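Local coordinates for protein aminotransferase, classes I and II (PDB 3H14) that probably acts as a pyridoxal phosphate-dependent aminotransferase, moving the amino group of L-aspartate to 2-oxoglutarate to give oxaloacetate and L-glutamate, at residues L142-A145 against R149-P152; S127-L132 against F348-G353; D286-N291 against G312-Y317; G82-V87 against S229-M234. All coordinates share one frame; numbering follows the deposited sequence.

Contact 1: L142-A145 against R149-P152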
loop_
_atom_site.group_PDB
_atom_site.type_symbol
_atom_site.label_atom_id
_atom_site.label_comp_id
_atom_site.label_asym_id
_atom_site.label_seq_id
_atom_site.Cartn_x
_atom_site.Cartn_y
_atom_site.Cartn_z
ATOM N N LEU A 142 4.149 -8.635 -13.627
ATOM C CA LEU A 142 3.059 -9.352 -14.240
ATOM C C LEU A 142 2.009 -8.310 -14.650
ATOM O O LEU A 142 1.280 -7.805 -13.808
ATOM C CB LEU A 142 2.438 -10.308 -13.236
ATOM C CG LEU A 142 3.410 -11.194 -12.431
ATOM C CD1 LEU A 142 2.622 -12.016 -11.492
ATOM C CD2 LEU A 142 4.222 -12.070 -13.385
ATOM N N PRO A 143 1.941 -7.989 -15.943
ATOM C CA PRO A 143 0.886 -7.057 -16.419
ATOM C C PRO A 143 -0.504 -7.625 -16.202
ATOM O O PRO A 143 -0.880 -8.620 -16.818
ATOM C CB PRO A 143 1.205 -6.870 -17.909
ATOM C CG PRO A 143 2.623 -7.367 -18.069
ATOM C CD PRO A 143 2.802 -8.459 -17.037
ATOM N N THR A 144 -1.273 -7.004 -15.326
ATOM C CA THR A 144 -2.586 -7.472 -15.018
ATOM C C THR A 144 -3.598 -6.808 -15.946
ATOM O O THR A 144 -3.310 -5.790 -16.568
ATOM C CB THR A 144 -2.893 -7.211 -13.540
ATOM O OG1 THR A 144 -2.792 -5.805 -13.296
ATOM C CG2 THR A 144 -1.853 -7.923 -12.708
ATOM N N ALA A 145 -4.757 -7.433 -16.062
ATOM C CA ALA A 145 -5.779 -7.042 -17.014
ATOM C C ALA A 145 -6.990 -6.495 -16.272
ATOM O O ALA A 145 -7.316 -6.958 -15.160
ATOM C CB ALA A 145 -6.182 -8.291 -17.876
ATOM N N ARG A 149 -9.549 -7.363 -12.672
ATOM C CA ARG A 149 -9.579 -6.360 -11.631
ATOM C C ARG A 149 -8.162 -5.837 -11.299
ATOM O O ARG A 149 -7.893 -5.406 -10.168
ATOM C CB ARG A 149 -10.262 -6.924 -10.377
ATOM C CG ARG A 149 -11.246 -5.985 -9.697
ATOM C CD ARG A 149 -11.895 -6.647 -8.463
ATOM N NE ARG A 149 -12.920 -5.797 -7.827
ATOM C CZ ARG A 149 -14.109 -5.534 -8.374
ATOM N NH1 ARG A 149 -14.978 -4.736 -7.752
ATOM N NH2 ARG A 149 -14.450 -6.098 -9.535
ATOM N N LEU A 150 -7.287 -5.873 -12.290
ATOM C CA LEU A 150 -5.885 -5.464 -12.177
ATOM C C LEU A 150 -5.152 -6.132 -11.025
ATOM O O LEU A 150 -4.340 -5.512 -10.342
ATOM C CB LEU A 150 -5.777 -3.949 -12.072
ATOM C CG LEU A 150 -6.313 -3.189 -13.291
ATOM C CD1 LEU A 150 -6.266 -1.654 -13.051
ATOM C CD2 LEU A 150 -5.537 -3.597 -14.552
ATOM N N GLN A 151 -5.443 -7.419 -10.883
ATOM C CA GLN A 151 -4.854 -8.296 -9.923
ATOM C C GLN A 151 -4.317 -9.470 -10.694
ATOM O O GLN A 151 -4.897 -9.858 -11.707
ATOM C CB GLN A 151 -5.918 -8.781 -8.956
ATOM C CG GLN A 151 -6.335 -7.745 -7.931
ATOM C CD GLN A 151 -5.323 -7.555 -6.807
ATOM O OE1 GLN A 151 -4.334 -8.304 -6.700
ATOM N NE2 GLN A 151 -5.560 -6.539 -5.960
ATOM N N PRO A 152 -3.204 -10.049 -10.221
ATOM C CA PRO A 152 -2.755 -11.245 -10.933
ATOM C C PRO A 152 -3.734 -12.414 -10.826
ATOM O O PRO A 152 -4.479 -12.527 -9.857
ATOM C CB PRO A 152 -1.412 -11.588 -10.278
ATOM C CG PRO A 152 -1.444 -10.945 -8.971
ATOM C CD PRO A 152 -2.353 -9.722 -9.070
HETATM O O HOH W 1 -1.645 -5.536 -10.518
HETATM O O HOH W 2 -4.524 -10.125 -14.454
#
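Thr144 fills the tight part of this contact, laid against the backbone of Leu150, Gln151 and Pro152. Its methyl CG2 sits 3.5 Å from Gln151 C and touches Pro152 N just as closely. On its other branch, OG1 lies 3.3 Å from Leu150 C. The side chain straddles the opposing chain because OG1 stands between the backbone N and the carbonyl carbon (chi1 59°), which leaves CG2 beside the N. At the strand end the fit is looser: Leu142 CD1 meets Pro152 CB at 4.2 Å. Two waters fill in the polar links. One bridges Thr144 OG1 and Leu150 O; the other takes the N-H of Ala145 and donates to Gln151 O at 2.8 Å. A direct backbone bond runs from Leu150 N to Ala145 O, 3.1 Å long, with the donor well above the carbonyl plane. It ties the ends of the short turn that links the two segments. This turn end is the more open side. There Leu150 is partly exposed and Arg149 is exposed, and Arg149 NE forms a salt bridge with Asp311. Strand 138-143 is the outermost strand of the large mixed sheet, and Leu142 and Thr144 pair with strand 117-122 through backbone bonds to Ile120 and Ala122. Pro152 packs on Val167 of strand 164-168, just before helix 154-157.

Contact 2: S127-L132 against F348-G353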
loop_
_atom_site.group_PDB
_atom_site.type_symbol
_atom_site.label_atom_id
_atom_site.label_comp_id
_atom_site.label_asym_id
_atom_site.label_seq_id
_atom_site.Cartn_x
_atom_site.Cartn_y
_atom_site.Cartn_z
ATOM N N SER A 127 7.672 0.477 -4.765
ATOM C CA SER A 127 8.822 0.013 -4.029
ATOM C C SER A 127 9.034 -1.490 -4.106
ATOM O O SER A 127 10.128 -1.930 -3.817
ATOM C CB SER A 127 8.747 0.437 -2.548
ATOM O OG SER A 127 9.002 1.830 -2.425
ATOM N N TYR A 128 8.029 -2.278 -4.485
ATOM C CA TYR A 128 8.247 -3.728 -4.556
ATOM C C TYR A 128 9.409 -4.048 -5.471
ATOM O O TYR A 128 10.340 -4.755 -5.048
ATOM C CB TYR A 128 7.047 -4.512 -5.105
ATOM C CG TYR A 128 5.757 -4.554 -4.331
ATOM C CD1 TYR A 128 5.707 -4.436 -2.956
ATOM C CD2 TYR A 128 4.557 -4.813 -5.013
ATOM C CE1 TYR A 128 4.509 -4.489 -2.296
ATOM C CE2 TYR A 128 3.364 -4.888 -4.353
ATOM C CZ TYR A 128 3.334 -4.720 -2.996
ATOM O OH TYR A 128 2.114 -4.789 -2.361
ATOM N N ARG A 129 9.351 -3.581 -6.726
ATOM C CA ARG A 129 10.414 -3.883 -7.709
ATOM C C ARG A 129 11.758 -3.327 -7.287
ATOM O O ARG A 129 12.764 -3.971 -7.498
ATOM C CB ARG A 129 10.068 -3.462 -9.160
ATOM C CG ARG A 129 9.905 -1.968 -9.376
ATOM C CD ARG A 129 9.526 -1.666 -10.865
ATOM N NE ARG A 129 8.195 -2.164 -11.169
ATOM C CZ ARG A 129 7.073 -1.457 -11.036
ATOM N NH1 ARG A 129 7.104 -0.190 -10.642
ATOM N NH2 ARG A 129 5.902 -2.021 -11.320
ATOM N N GLN A 130 11.765 -2.169 -6.637
ATOM C CA GLN A 130 13.001 -1.537 -6.247
ATOM C C GLN A 130 13.694 -2.240 -5.077
ATOM O O GLN A 130 14.913 -2.400 -5.091
ATOM C CB GLN A 130 12.789 -0.040 -5.892
ATOM C CG GLN A 130 12.134 0.823 -6.999
ATOM C CD GLN A 130 12.903 0.861 -8.307
ATOM O OE1 GLN A 130 14.129 0.740 -8.334
ATOM N NE2 GLN A 130 12.175 1.039 -9.412
ATOM N N ILE A 131 12.931 -2.582 -4.058
ATOM C CA ILE A 131 13.453 -3.330 -2.887
ATOM C C ILE A 131 13.963 -4.696 -3.326
ATOM O O ILE A 131 15.028 -5.111 -2.913
ATOM C CB ILE A 131 12.400 -3.515 -1.794
ATOM C CG1 ILE A 131 12.035 -2.179 -1.162
ATOM C CG2 ILE A 131 12.892 -4.510 -0.662
ATOM C CD1 ILE A 131 10.801 -2.258 -0.201
ATOM N N LEU A 132 13.219 -5.393 -4.184
ATOM C CA LEU A 132 13.717 -6.667 -4.727
ATOM C C LEU A 132 15.048 -6.542 -5.454
ATOM O O LEU A 132 16.011 -7.268 -5.180
ATOM C CB LEU A 132 12.660 -7.314 -5.605
ATOM C CG LEU A 132 11.476 -7.929 -4.855
ATOM C CD1 LEU A 132 10.239 -8.090 -5.774
ATOM C CD2 LEU A 132 11.828 -9.300 -4.227
ATOM N N PHE A 348 3.865 3.032 -11.021
ATOM C CA PHE A 348 3.150 1.802 -10.721
ATOM C C PHE A 348 3.240 0.789 -11.852
ATOM O O PHE A 348 3.216 -0.440 -11.598
ATOM C CB PHE A 348 1.679 2.086 -10.396
ATOM C CG PHE A 348 1.507 3.231 -9.460
ATOM C CD1 PHE A 348 1.832 3.086 -8.107
ATOM C CD2 PHE A 348 1.147 4.509 -9.939
ATOM C CE1 PHE A 348 1.732 4.152 -7.234
ATOM C CE2 PHE A 348 1.057 5.604 -9.053
ATOM C CZ PHE A 348 1.353 5.415 -7.709
ATOM N N ASP A 349 3.334 1.288 -13.081
ATOM C CA ASP A 349 3.277 0.437 -14.276
ATOM C C ASP A 349 4.150 1.100 -15.326
ATOM O O ASP A 349 3.699 1.982 -16.062
ATOM C CB ASP A 349 1.829 0.225 -14.733
ATOM C CG ASP A 349 1.706 -0.773 -15.875
ATOM O OD1 ASP A 349 2.693 -0.978 -16.593
ATOM O OD2 ASP A 349 0.607 -1.328 -16.064
ATOM N N PRO A 350 5.444 0.740 -15.355
ATOM C CA PRO A 350 6.388 1.330 -16.293
ATOM C C PRO A 350 6.055 1.149 -17.772
ATOM O O PRO A 350 6.457 1.966 -18.576
ATOM C CB PRO A 350 7.721 0.621 -15.934
ATOM C CG PRO A 350 7.552 0.234 -14.513
ATOM C CD PRO A 350 6.118 -0.179 -14.424
ATOM N N GLU A 351 5.337 0.098 -18.128
ATOM C CA GLU A 351 5.020 -0.169 -19.505
ATOM C C GLU A 351 3.764 0.572 -19.963
ATOM O O GLU A 351 3.706 0.965 -21.129
ATOM C CB GLU A 351 4.821 -1.694 -19.741
ATOM N N ARG A 352 2.751 0.676 -19.094
ATOM C CA ARG A 352 1.464 1.289 -19.432
ATOM C C ARG A 352 1.128 2.565 -18.665
ATOM O O ARG A 352 0.070 3.179 -18.937
ATOM C CB ARG A 352 0.349 0.304 -19.216
ATOM C CG ARG A 352 0.482 -0.959 -20.059
ATOM C CD ARG A 352 -0.668 -1.901 -19.773
ATOM N NE ARG A 352 -0.575 -2.385 -18.400
ATOM C CZ ARG A 352 -1.320 -3.363 -17.886
ATOM N NH1 ARG A 352 -2.221 -3.996 -18.644
ATOM N NH2 ARG A 352 -1.153 -3.717 -16.612
ATOM N N GLY A 353 1.997 2.996 -17.741
ATOM C CA GLY A 353 1.662 4.123 -16.836
ATOM C C GLY A 353 1.604 5.513 -17.471
ATOM O O GLY A 353 1.149 6.509 -16.848
#
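Arg129 NH2 is gripped from two directions, by Phe348 O across the contact and by Asp141 in a salt bridge. Its bond to Phe348 O is 3.1 Å long and fairly straight, with an N-H...O angle of 164°. The oxygen lies near the guanidinium plane, but the donor comes from well above the plane of that carbonyl. Pro350 covers one face of the same group. Its CD stands 3.6 Å from Arg129 NH2, offset toward the rim of the guanidinium, and its CG is 3.9 Å from Arg129 CZ. NH1 reaches the backbone oxygen of Asp347, so two successive carbonyls hold the group and fix its rotation. The bend of the side chain at chi3 (68°) turns the guanidinium across this loop. A leucine here would probably cost the carbonyls of Asp347 and Phe348 a donor each and leave the carboxylate of Asp141 without this charge partner. Within the loop, Asp349 OD1 accepts from Arg352 N in an Asx motif, while OD2 takes NE and NH2 of Arg352 in a salt bridge. The contact joins helix 126-134 to the loop between strands 340-344 and 356-360, with strand 138-143 beside it, where Arg129 rests on Pro139 and Arg352 on Pro143.

Contact 3: D286-N291 against G312-Y317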
loop_
_atom_site.group_PDB
_atom_site.type_symbol
_atom_site.label_atom_id
_atom_site.label_comp_id
_atom_site.label_asym_id
_atom_site.label_seq_id
_atom_site.Cartn_x
_atom_site.Cartn_y
_atom_site.Cartn_z
ATOM N N ASP A 286 -14.942 7.037 8.110
ATOM C CA ASP A 286 -16.159 7.762 7.678
ATOM C C ASP A 286 -15.804 8.872 6.708
ATOM O O ASP A 286 -16.510 9.109 5.727
ATOM C CB ASP A 286 -16.947 8.360 8.868
ATOM C CG ASP A 286 -17.547 7.300 9.791
ATOM O OD1 ASP A 286 -17.783 6.148 9.348
ATOM O OD2 ASP A 286 -17.754 7.616 10.986
ATOM N N VAL A 287 -14.697 9.556 6.966
ATOM C CA VAL A 287 -14.205 10.553 6.054
ATOM C C VAL A 287 -13.834 9.942 4.695
ATOM O O VAL A 287 -14.229 10.441 3.657
ATOM C CB VAL A 287 -13.013 11.316 6.654
ATOM C CG1 VAL A 287 -12.427 12.214 5.630
ATOM C CG2 VAL A 287 -13.487 12.151 7.895
ATOM N N TYR A 288 -13.111 8.836 4.703
ATOM C CA TYR A 288 -12.783 8.178 3.435
ATOM C C TYR A 288 -14.061 7.752 2.697
ATOM O O TYR A 288 -14.124 7.884 1.486
ATOM C CB TYR A 288 -11.905 6.943 3.640
ATOM C CG TYR A 288 -10.582 7.141 4.358
ATOM C CD1 TYR A 288 -9.822 8.266 4.181
ATOM C CD2 TYR A 288 -10.073 6.146 5.169
ATOM C CE1 TYR A 288 -8.610 8.409 4.855
ATOM C CE2 TYR A 288 -8.878 6.277 5.824
ATOM C CZ TYR A 288 -8.149 7.390 5.657
ATOM O OH TYR A 288 -6.963 7.542 6.332
ATOM N N LYS A 289 -15.054 7.236 3.434
ATOM C CA LYS A 289 -16.311 6.800 2.818
ATOM C C LYS A 289 -16.988 7.957 2.112
ATOM O O LYS A 289 -17.469 7.816 0.987
ATOM C CB LYS A 289 -17.230 6.142 3.856
ATOM C CG LYS A 289 -16.760 4.762 4.221
ATOM C CD LYS A 289 -17.268 4.277 5.536
ATOM C CE LYS A 289 -17.109 2.772 5.654
ATOM N NZ LYS A 289 -17.534 2.329 7.002
ATOM N N ALA A 290 -16.996 9.130 2.757
ATOM C CA ALA A 290 -17.600 10.334 2.194
ATOM C C ALA A 290 -16.831 10.825 0.969
ATOM O O ALA A 290 -17.435 11.219 -0.037
ATOM C CB ALA A 290 -17.672 11.459 3.285
ATOM N N ASN A 291 -15.497 10.779 1.029
ATOM C CA ASN A 291 -14.669 11.246 -0.081
ATOM C C ASN A 291 -14.797 10.367 -1.312
ATOM O O ASN A 291 -14.781 10.880 -2.426
ATOM C CB ASN A 291 -13.193 11.274 0.305
ATOM C CG ASN A 291 -12.903 12.263 1.406
ATOM O OD1 ASN A 291 -13.791 13.029 1.829
ATOM N ND2 ASN A 291 -11.667 12.248 1.892
ATOM N N GLY A 312 -11.170 -0.701 -1.978
ATOM C CA GLY A 312 -10.584 -0.448 -0.658
ATOM C C GLY A 312 -9.433 0.540 -0.781
ATOM O O GLY A 312 -9.202 1.124 -1.852
ATOM N N ALA A 313 -8.722 0.788 0.319
ATOM C CA ALA A 313 -7.725 1.880 0.356
ATOM C C ALA A 313 -8.369 3.244 0.018
ATOM O O ALA A 313 -9.587 3.408 0.156
ATOM C CB ALA A 313 -6.548 1.602 -0.588
ATOM N N PHE A 314 -7.559 4.212 -0.411
ATOM C CA PHE A 314 -8.069 5.567 -0.716
ATOM C C PHE A 314 -7.480 6.136 -2.008
ATOM O O PHE A 314 -7.003 7.276 -2.060
ATOM C CB PHE A 314 -7.827 6.520 0.461
ATOM C CG PHE A 314 -6.475 6.349 1.138
ATOM C CD1 PHE A 314 -5.314 6.453 0.435
ATOM C CD2 PHE A 314 -6.393 6.153 2.515
ATOM C CE1 PHE A 314 -4.088 6.334 1.058
ATOM C CE2 PHE A 314 -5.162 6.023 3.149
ATOM C CZ PHE A 314 -4.022 6.093 2.422
ATOM N N TYR A 315 -7.524 5.317 -3.049
ATOM C CA TYR A 315 -6.994 5.634 -4.350
ATOM C C TYR A 315 -8.044 5.435 -5.430
ATOM O O TYR A 315 -8.920 4.548 -5.325
ATOM C CB TYR A 315 -5.825 4.704 -4.685
ATOM C CG TYR A 315 -4.696 4.746 -3.686
ATOM C CD1 TYR A 315 -4.055 5.940 -3.426
ATOM C CD2 TYR A 315 -4.269 3.598 -3.012
ATOM C CE1 TYR A 315 -3.034 6.019 -2.492
ATOM C CE2 TYR A 315 -3.236 3.667 -2.084
ATOM C CZ TYR A 315 -2.622 4.878 -1.843
ATOM O OH TYR A 315 -1.594 5.011 -0.946
ATOM N N VAL A 316 -7.910 6.230 -6.487
ATOM C CA VAL A 316 -8.611 5.969 -7.747
ATOM C C VAL A 316 -7.570 5.953 -8.843
ATOM O O VAL A 316 -6.805 6.890 -8.970
ATOM C CB VAL A 316 -9.697 7.059 -8.078
ATOM C CG1 VAL A 316 -10.365 6.727 -9.413
ATOM C CG2 VAL A 316 -10.726 7.145 -7.000
ATOM N N TYR A 317 -7.551 4.866 -9.634
ATOM C CA TYR A 317 -6.618 4.658 -10.693
ATOM C C TYR A 317 -7.372 4.778 -12.012
ATOM O O TYR A 317 -8.324 3.997 -12.256
ATOM C CB TYR A 317 -6.048 3.245 -10.591
ATOM C CG TYR A 317 -4.894 2.994 -11.487
ATOM C CD1 TYR A 317 -3.724 3.699 -11.323
ATOM C CD2 TYR A 317 -4.929 1.998 -12.460
ATOM C CE1 TYR A 317 -2.668 3.478 -12.102
ATOM C CE2 TYR A 317 -3.852 1.748 -13.254
ATOM C CZ TYR A 317 -2.717 2.494 -13.070
ATOM O OH TYR A 317 -1.595 2.290 -13.829
#
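Tyr288 meets Phe314 with the outer half of its ring. From CB, the side chain leaves helix 278-302 toward the other segment, with CG beside the backbone N and anti to the carbonyl carbon (chi1 -57°). Farther out, CE1 comes to 3.9 Å from Phe314 CD2. CZ makes the closest approach, 3.8 Å from the same Phe314 CD2. CE2 is slightly farther from it. At the tip, OH lies 4.0 Å from Phe314 CE2. Phe314 CD2 therefore sits over one face of the tyrosine ring, shifted toward its rim. The ring planes are turned 58° apart, so the two meet obliquely. The two side chains run side by side, pointing the same way. On the far flank, Phe314 CD1 lies over the rim of the Tyr315 ring. Tyr288 also touches Pro41 and Tyr208, so its ring sits between loops and the lead-in to strand 315-319. A serine here would probably open a gap beside Phe314 CD2 and let that ring turn more freely. Both touching residues are buried and their meeting is carbon on carbon apart from the Tyr288 OH, so the contact likely rests on dispersion and the exclusion of water.

Contact 4: G82-V87 against S229-M234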
loop_
_atom_site.group_PDB
_atom_site.type_symbol
_atom_site.label_atom_id
_atom_site.label_comp_id
_atom_site.label_asym_id
_atom_site.label_seq_id
_atom_site.Cartn_x
_atom_site.Cartn_y
_atom_site.Cartn_z
ATOM N N GLY A 82 -8.709 -12.528 15.277
ATOM C CA GLY A 82 -9.998 -13.095 15.657
ATOM C C GLY A 82 -11.151 -12.131 15.396
ATOM O O GLY A 82 -12.149 -12.487 14.769
ATOM N N GLU A 83 -11.000 -10.904 15.870
ATOM C CA GLU A 83 -12.072 -9.932 15.799
ATOM C C GLU A 83 -12.353 -9.484 14.356
ATOM O O GLU A 83 -13.501 -9.325 13.983
ATOM C CB GLU A 83 -11.750 -8.740 16.704
ATOM C CG GLU A 83 -11.760 -9.112 18.189
ATOM C CD GLU A 83 -11.463 -7.957 19.122
ATOM O OE1 GLU A 83 -11.152 -6.839 18.650
ATOM O OE2 GLU A 83 -11.520 -8.170 20.356
ATOM N N TRP A 84 -11.313 -9.308 13.544
ATOM C CA TRP A 84 -11.495 -8.884 12.144
ATOM C C TRP A 84 -11.811 -10.033 11.167
ATOM O O TRP A 84 -12.572 -9.823 10.225
ATOM C CB TRP A 84 -10.257 -8.111 11.674
ATOM C CG TRP A 84 -10.258 -6.675 12.082
ATOM C CD1 TRP A 84 -11.063 -6.083 12.994
ATOM C CD2 TRP A 84 -9.392 -5.652 11.586
ATOM N NE1 TRP A 84 -10.764 -4.754 13.099
ATOM C CE2 TRP A 84 -9.749 -4.456 12.231
ATOM C CE3 TRP A 84 -8.360 -5.625 10.641
ATOM C CZ2 TRP A 84 -9.098 -3.249 11.980
ATOM C CZ3 TRP A 84 -7.734 -4.434 10.381
ATOM C CH2 TRP A 84 -8.100 -3.260 11.052
ATOM N N TYR A 85 -11.247 -11.228 11.382
ATOM C CA TYR A 85 -11.350 -12.313 10.387
ATOM C C TYR A 85 -11.888 -13.658 10.903
ATOM O O TYR A 85 -12.031 -14.614 10.116
ATOM C CB TYR A 85 -9.979 -12.568 9.762
ATOM C CG TYR A 85 -9.261 -11.319 9.289
ATOM C CD1 TYR A 85 -9.580 -10.712 8.065
ATOM C CD2 TYR A 85 -8.279 -10.746 10.064
ATOM C CE1 TYR A 85 -8.918 -9.554 7.642
ATOM C CE2 TYR A 85 -7.592 -9.592 9.648
ATOM C CZ TYR A 85 -7.925 -8.999 8.439
ATOM O OH TYR A 85 -7.257 -7.860 8.040
ATOM N N GLY A 86 -12.138 -13.743 12.210
ATOM C CA GLY A 86 -12.467 -15.011 12.833
ATOM C C GLY A 86 -11.333 -16.003 12.710
ATOM O O GLY A 86 -11.573 -17.196 12.634
ATOM N N VAL A 87 -10.097 -15.517 12.678
ATOM C CA VAL A 87 -8.926 -16.386 12.653
ATOM C C VAL A 87 -8.301 -16.497 14.042
ATOM O O VAL A 87 -7.976 -15.485 14.655
ATOM C CB VAL A 87 -7.865 -15.889 11.645
ATOM C CG1 VAL A 87 -6.527 -16.491 11.943
ATOM C CG2 VAL A 87 -8.290 -16.241 10.222
ATOM N N SER A 229 0.636 2.134 9.418
ATOM C CA SER A 229 0.771 3.376 8.689
ATOM C C SER A 229 -0.521 3.883 8.032
ATOM O O SER A 229 -0.585 5.065 7.684
ATOM C CB SER A 229 1.867 3.257 7.624
ATOM O OG SER A 229 1.555 2.222 6.697
ATOM N N LYS A 230 -1.519 3.005 7.855
ATOM C CA LYS A 230 -2.709 3.308 7.051
ATOM C C LYS A 230 -4.005 3.402 7.882
ATOM O O LYS A 230 -4.346 4.481 8.328
ATOM C CB LYS A 230 -2.855 2.324 5.886
ATOM C CG LYS A 230 -1.594 2.143 5.055
ATOM C CD LYS A 230 -1.127 3.422 4.309
ATOM C CE LYS A 230 0.127 3.080 3.504
ATOM N NZ LYS A 230 0.922 4.196 2.966
ATOM N N TYR A 231 -4.738 2.315 8.070
ATOM C CA TYR A 231 -5.923 2.350 8.936
ATOM C C TYR A 231 -5.562 2.862 10.335
ATOM O O TYR A 231 -6.309 3.618 10.950
ATOM C CB TYR A 231 -6.516 0.973 9.095
ATOM C CG TYR A 231 -7.680 0.970 10.041
ATOM C CD1 TYR A 231 -8.912 1.559 9.675
ATOM C CD2 TYR A 231 -7.556 0.458 11.314
ATOM C CE1 TYR A 231 -9.995 1.584 10.569
ATOM C CE2 TYR A 231 -8.637 0.449 12.185
ATOM C CZ TYR A 231 -9.842 1.015 11.812
ATOM O OH TYR A 231 -10.863 1.010 12.726
ATOM N N PHE A 232 -4.407 2.447 10.842
ATOM C CA PHE A 232 -4.022 2.890 12.204
ATOM C C PHE A 232 -3.392 4.266 12.257
ATOM O O PHE A 232 -3.141 4.769 13.340
ATOM C CB PHE A 232 -3.179 1.835 12.890
ATOM C CG PHE A 232 -3.927 0.581 13.093
ATOM C CD1 PHE A 232 -4.866 0.487 14.120
ATOM C CD2 PHE A 232 -3.747 -0.491 12.240
ATOM C CE1 PHE A 232 -5.609 -0.658 14.305
ATOM C CE2 PHE A 232 -4.452 -1.650 12.426
ATOM C CZ PHE A 232 -5.412 -1.731 13.475
ATOM N N SER A 233 -3.155 4.858 11.072
ATOM C CA SER A 233 -2.818 6.280 10.930
ATOM C C SER A 233 -1.519 6.673 11.610
ATOM O O SER A 233 -1.402 7.797 12.084
ATOM C CB SER A 233 -3.977 7.149 11.440
ATOM O OG SER A 233 -3.879 8.490 10.942
HETATM N N MSE A 234 -0.526 5.777 11.614
HETATM C CA MSE A 234 0.778 6.071 12.187
HETATM C C MSE A 234 1.899 6.067 11.159
HETATM O O MSE A 234 2.997 5.551 11.394
HETATM C CB MSE A 234 1.075 5.082 13.326
HETATM C CG MSE A 234 0.121 5.231 14.433
HETATM SE SE MSE A 234 0.428 3.962 15.855
HETATM C CE MSE A 234 2.239 4.493 16.281
#
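Trp84 brings the outer carbons of its six-membered ring to two aromatic residues of the 229-234 segment. CZ2 is 3.7 Å from Tyr231 CE2, and CH2 is 3.8 Å from Tyr231 CD2. This is an offset T-shaped pair, with the indole edge directed at the tyrosine face and the planes 74° apart. With CG anti to the backbone N (chi1 177°), the Tyr231 ring reaches out to the indole. Phe232 takes part at the same corner, its CZ 3.9 Å from Trp84 CH2. Here the planes are nearly parallel, at 11°, but slid so far that the rings barely overlap. Tyr231 and Phe232 also pack on each other: Tyr231 CD2 lies 3.6 Å above the centre of the Phe232 ring. The three rings form an aromatic cluster. The two loop residues are the middle positions of a type I turn from Lys230 to Ser233. The turn belongs to the signature of this aminotransferase family, whose lysine, probably Lys230 here, carries pyridoxal phosphate in relatives. In the second shell, Tyr231 OH bonds to Gln282 of helix 278-302. Leu281 of that helix touches both Tyr231 and Phe232, and Phe228 meets the Phe232 ring. On the other side, Trp84 stands in the last turn of helix 71-85, its side chain about 3 Å at the nearest atoms from a glycerol probably left by the crystallisation liquor.

From the N terminus, contact 4 opens first, at helix 71-85. Contact 2 opens next, on helix 126-134. Contact 1 opens and closes within a few residues, at the end of strand 138-143, and is nested inside both longer loops. Contact 4 closes at residues 229-234. Contact 3 then opens on helix 278-302 and closes at 312-317, in series with contact 4 and nested inside contact 2. Contact 2 closes last, at 348-353, so it crosses contact 4. Contacts 1 and 2 touch through Thr144 and Arg352. Tyr317 of contact 3, in the four-stranded sheet, packs on Leu150 in the loop after the edge strand of the seven-stranded sheet, and on Asp349 in a loop of its own sheet.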